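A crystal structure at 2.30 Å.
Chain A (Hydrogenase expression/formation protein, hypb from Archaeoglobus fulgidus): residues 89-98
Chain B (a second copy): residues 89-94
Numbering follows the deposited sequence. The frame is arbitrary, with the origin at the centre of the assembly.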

ATOM      1  N   GLY A  89      13.606   6.815   3.770  1.00 38.63           N
ATOM      2  CA  GLY A  89      13.480   8.031   2.987  1.00 34.70           C
ATOM      3  C   GLY A  89      12.044   8.448   2.715  1.00 37.65           C
ATOM      4  O   GLY A  89      11.288   8.796   3.627  1.00 31.49           O
ATOM      5  N   LYS A  90      11.666   8.404   1.444  1.00 41.48           N
ATOM      6  CA  LYS A  90      10.365   8.907   1.028  1.00 41.99           C
ATOM      7  C   LYS A  90       9.350   7.796   0.764  1.00 38.34           C
ATOM      8  O   LYS A  90       8.217   8.071   0.371  1.00 39.34           O
ATOM      9  CB  LYS A  90      10.523   9.772  -0.222  1.00 48.00           C
ATOM     10  CG  LYS A  90      11.629  10.809  -0.127  1.00 50.27           C
ATOM     11  CD  LYS A  90      11.747  11.592  -1.430  1.00 54.76           C
ATOM     12  CE  LYS A  90      12.875  12.616  -1.383  1.00 52.26           C
ATOM     13  NZ  LYS A  90      13.073  13.266  -2.712  1.00 49.84           N
ATOM     14  N   GLU A  91       9.752   6.547   0.987  1.00 40.24           N
ATOM     15  CA  GLU A  91       8.899   5.406   0.662  1.00 30.68           C
ATOM     16  C   GLU A  91       7.945   5.008   1.800  1.00 33.01           C
ATOM     17  O   GLU A  91       8.282   5.100   2.982  1.00 29.70           O
ATOM     18  CB  GLU A  91       9.747   4.217   0.194  1.00 33.61           C
ATOM     19  CG  GLU A  91      10.628   4.520  -1.031  1.00 28.51           C
ATOM     20  CD  GLU A  91      11.434   3.317  -1.500  1.00 36.60           C
ATOM     21  OE1 GLU A  91      10.846   2.231  -1.712  1.00 31.74           O
ATOM     22  OE2 GLU A  91      12.666   3.457  -1.664  1.00 40.64           O
ATOM     23  N   CYS A  92       6.742   4.579   1.433  1.00 30.26           N
ATOM     24  CA  CYS A  92       5.749   4.149   2.414  1.00 27.11           C
ATOM     25  C   CYS A  92       5.835   2.647   2.666  1.00 21.68           C
ATOM     26  O   CYS A  92       4.848   2.022   3.029  1.00 19.17           O
ATOM     27  CB  CYS A  92       4.343   4.504   1.923  1.00 29.45           C
ATOM     28  SG  CYS A  92       3.969   3.927   0.232  1.00 32.24           S
ATOM     29  N   HIS A  93       7.021   2.074   2.463  1.00 23.88           N
ATOM     30  CA  HIS A  93       7.212   0.628   2.575  1.00 21.65           C
ATOM     31  C   HIS A  93       8.695   0.300   2.444  1.00 22.91           C
ATOM     32  O   HIS A  93       9.435   1.054   1.833  1.00 27.38           O
ATOM     33  CB  HIS A  93       6.484  -0.061   1.425  1.00 21.60           C
ATOM     34  CG  HIS A  93       7.072   0.262   0.086  1.00 26.26           C
ATOM     35  ND1 HIS A  93       8.139  -0.432  -0.444  1.00 29.68           N
ATOM     36  CD2 HIS A  93       6.776   1.234  -0.809  1.00 25.23           C
ATOM     37  CE1 HIS A  93       8.457   0.082  -1.619  1.00 24.17           C
ATOM     38  NE2 HIS A  93       7.647   1.096  -1.860  1.00 24.01           N
ATOM     39  N   LEU A  94       9.124  -0.836   2.985  1.00 19.40           N
ATOM     40  CA  LEU A  94      10.465  -1.333   2.703  1.00 22.98           C
ATOM     41  C   LEU A  94      10.490  -1.984   1.315  1.00 29.78           C
ATOM     42  O   LEU A  94       9.447  -2.346   0.766  1.00 23.30           O
ATOM     43  CB  LEU A  94      10.922  -2.351   3.750  1.00 20.21           C
ATOM     44  CG  LEU A  94      10.816  -2.013   5.245  1.00 22.74           C
ATOM     45  CD1 LEU A  94      11.192  -3.228   6.098  1.00 18.00           C
ATOM     46  CD2 LEU A  94      11.666  -0.805   5.619  1.00 18.77           C
ATOM     47  N   ASP A  95      11.685  -2.112   0.745  1.00 25.61           N
ATOM     48  CA  ASP A  95      11.861  -2.874  -0.486  1.00 29.87           C
ATOM     49  C   ASP A  95      13.155  -3.658  -0.385  1.00 26.89           C
ATOM     50  O   ASP A  95      13.953  -3.422   0.520  1.00 24.39           O
ATOM     51  CB  ASP A  95      11.831  -1.980  -1.738  1.00 22.80           C
ATOM     52  CG  ASP A  95      12.868  -0.871  -1.709  1.00 26.86           C
ATOM     53  OD1 ASP A  95      13.923  -1.023  -1.051  1.00 29.65           O
ATOM     54  OD2 ASP A  95      12.622   0.168  -2.356  1.00 27.40           O
ATOM     55  N   ALA A  96      13.351  -4.598  -1.302  1.00 27.90           N
ATOM     56  CA  ALA A  96      14.518  -5.468  -1.257  1.00 27.14           C
ATOM     57  C   ALA A  96      15.834  -4.678  -1.249  1.00 22.20           C
ATOM     58  O   ALA A  96      16.802  -5.083  -0.612  1.00 23.68           O
ATOM     59  CB  ALA A  96      14.482  -6.464  -2.408  1.00 26.76           C
ATOM     60  N   HIS A  97      15.854  -3.543  -1.939  1.00 22.50           N
ATOM     61  CA  HIS A  97      17.051  -2.712  -1.997  1.00 28.36           C
ATOM     62  C   HIS A  97      17.466  -2.152  -0.644  1.00 26.58           C
ATOM     63  O   HIS A  97      18.657  -2.037  -0.360  1.00 29.26           O
ATOM     64  CB  HIS A  97      16.892  -1.563  -2.997  1.00 31.08           C
ATOM     65  CG  HIS A  97      18.183  -0.886  -3.336  1.00 36.89           C
ATOM     66  ND1 HIS A  97      18.746   0.088  -2.538  1.00 40.87           N
ATOM     67  CD2 HIS A  97      19.032  -1.054  -4.379  1.00 41.48           C
ATOM     68  CE1 HIS A  97      19.883   0.496  -3.079  1.00 42.76           C
ATOM     69  NE2 HIS A  97      20.077  -0.181  -4.197  1.00 45.11           N
ATOM     70  N   MET A  98      16.491  -1.799   0.185  1.00 28.99           N
ATOM     71  CA  MET A  98      16.780  -1.211   1.495  1.00 29.94           C
ATOM     72  C   MET A  98      17.550  -2.144   2.426  1.00 29.89           C
ATOM     73  O   MET A  98      18.225  -1.685   3.344  1.00 31.90           O
ATOM     74  CB  MET A  98      15.495  -0.777   2.197  1.00 27.86           C
ATOM     75  CG  MET A  98      14.896   0.505   1.687  1.00 27.17           C
ATOM     76  SD  MET A  98      13.317   0.792   2.499  1.00 29.20           S
ATOM     77  CE  MET A  98      12.599   2.049   1.436  1.00 31.67           C
TER
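Chain B, residues 89-94: GKECHL

Symmetric contacts between copies of one protein often repeat the same contact in both directions, so that a side chain may meet its twin or a neighbour of its twin. The HypB dimer illustrates this. In chain B the stretch 89-94 forms no regular helix or strand, and it runs across a loop of chain A, neither parallel nor antiparallel to it, with the CA atoms of Glu A91 and Glu B91 5.4 Å apart. The backbone largely repeats that of chain A: Gly B89 has a positive phi of 60°, a region that favours glycine, Lys B90 turns at -96/4, Glu B91 is extended at -89/159, and Cys B92 turns again at -105/20 before His B93 straightens.

At one part of the contact two sulfurs meet. Cys B92 points its CB toward chain A, and chi1 near 52° (p), the same rotamer as in Cys A92, leaves the two SG atoms 4.1 Å apart, too far for a disulfide; each cysteine is instead bonded covalently to a group elsewhere in the structure. The histidines cross over to the sulfurs of the other chain. His B93 NE2 lies 3.7 Å from Cys A92 SG, and His A93 CD2 lies 3.7 Å from Cys B92 SG, both approaches oblique to the ring. A p rotamer in each histidine is accompanied by a bond to its own chain: His B93 ND1 donates to Leu B94 O at 2.9 Å, as His A93 ND1 does to Leu A94 O at 2.6 Å. With ND1 so engaged, the ring is held while its other side faces the partner. NE2 of His B93 also lies 3.1 Å from the O atom of a water to which it is hydrogen-bonded, and that water donates through its O atom to Lys A90 O at 2.6 Å, linking the two chains.

The glutamates pack reciprocally. Glu B91 leaves its backbone sideways, but chi1 m and chi2 t extend it until OE2 is 3.4 Å from Lys A90 CB. Glu A91, with the same rotamers, places OE2 3.3 Å from Lys B90 CB. No hydrogen bond joins the two stretches directly; across this contact the acid groups pack against lysine CB atoms.

Symmetry fails at the lysines. Lys A90 is m at chi1 and t throughout the rest; its CA-to-CB bond points toward the chain B stretch, but its end leads away from it. Lys B90 instead bends at chi2 to -89° (m), which carries NZ over one face of the His A97 ring, 4.3 Å from CE1. Cys, His and Glu thus keep common chi1 wells while the exposed lysines differ at chi2.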

ATOM      1  N   GLY B  89      11.054   8.913  -8.487  1.00 52.05           N
ATOM      2  CA  GLY B  89      12.241   8.407  -7.825  1.00 44.57           C
ATOM      3  C   GLY B  89      12.076   6.969  -7.374  1.00 45.56           C
ATOM      4  O   GLY B  89      11.843   6.069  -8.184  1.00 42.88           O
ATOM      5  N   LYS B  90      12.190   6.755  -6.070  1.00 46.18           N
ATOM      6  CA  LYS B  90      12.084   5.418  -5.502  1.00 47.55           C
ATOM      7  C   LYS B  90      10.673   5.089  -4.992  1.00 36.75           C
ATOM      8  O   LYS B  90      10.453   4.020  -4.425  1.00 35.87           O
ATOM      9  CB  LYS B  90      13.105   5.254  -4.371  1.00 45.05           C
ATOM     10  CG  LYS B  90      14.564   5.405  -4.805  1.00 49.23           C
ATOM     11  CD  LYS B  90      15.165   4.075  -5.240  1.00 49.17           C
ATOM     12  CE  LYS B  90      16.692   4.130  -5.253  1.00 58.33           C
ATOM     13  NZ  LYS B  90      17.313   2.824  -5.643  1.00 47.05           N
ATOM     14  N   GLU B  91       9.724   5.998  -5.197  1.00 38.47           N
ATOM     15  CA  GLU B  91       8.362   5.812  -4.676  1.00 37.10           C
ATOM     16  C   GLU B  91       7.456   5.054  -5.649  1.00 34.42           C
ATOM     17  O   GLU B  91       7.726   5.009  -6.851  1.00 39.14           O
ATOM     18  CB  GLU B  91       7.739   7.161  -4.288  1.00 31.74           C
ATOM     19  CG  GLU B  91       8.471   7.854  -3.140  1.00 32.51           C
ATOM     20  CD  GLU B  91       7.971   9.263  -2.866  1.00 36.44           C
ATOM     21  OE1 GLU B  91       6.800   9.420  -2.449  1.00 32.48           O
ATOM     22  OE2 GLU B  91       8.760  10.215  -3.052  1.00 37.13           O
ATOM     23  N   CYS B  92       6.385   4.461  -5.126  1.00 32.72           N
ATOM     24  CA  CYS B  92       5.433   3.699  -5.944  1.00 29.37           C
ATOM     25  C   CYS B  92       4.131   4.459  -6.187  1.00 27.85           C
ATOM     26  O   CYS B  92       3.102   3.868  -6.505  1.00 31.27           O
ATOM     27  CB  CYS B  92       5.125   2.353  -5.287  1.00 33.42           C
ATOM     28  SG  CYS B  92       4.596   2.443  -3.535  1.00 30.11           S
ATOM     29  N   HIS B  93       4.183   5.771  -6.022  1.00 24.98           N
ATOM     30  CA  HIS B  93       3.002   6.615  -6.147  1.00 28.32           C
ATOM     31  C   HIS B  93       3.480   8.054  -6.313  1.00 26.76           C
ATOM     32  O   HIS B  93       4.643   8.361  -6.066  1.00 26.67           O
ATOM     33  CB  HIS B  93       2.159   6.507  -4.874  1.00 28.29           C
ATOM     34  CG  HIS B  93       2.922   6.852  -3.634  1.00 25.55           C
ATOM     35  ND1 HIS B  93       2.918   8.118  -3.087  1.00 27.85           N
ATOM     36  CD2 HIS B  93       3.763   6.114  -2.871  1.00 27.94           C
ATOM     37  CE1 HIS B  93       3.706   8.139  -2.027  1.00 24.89           C
ATOM     38  NE2 HIS B  93       4.234   6.937  -1.877  1.00 28.22           N
ATOM     39  N   LEU B  94       2.590   8.938  -6.733  1.00 24.95           N
ATOM     40  CA  LEU B  94       2.892  10.355  -6.683  1.00 26.31           C
ATOM     41  C   LEU B  94       2.598  10.835  -5.265  1.00 32.38           C
ATOM     42  O   LEU B  94       1.725  10.288  -4.588  1.00 29.05           O
ATOM     43  CB  LEU B  94       2.034  11.123  -7.685  1.00 25.41           C
ATOM     44  CG  LEU B  94       2.223  10.804  -9.175  1.00 28.54           C
ATOM     45  CD1 LEU B  94       1.163  11.506 -10.006  1.00 28.10           C
ATOM     46  CD2 LEU B  94       3.626  11.180  -9.659  1.00 26.38           C
TER
HETATM   47  O   HOH W   1       5.752   7.409   0.745  1.00 34.32           O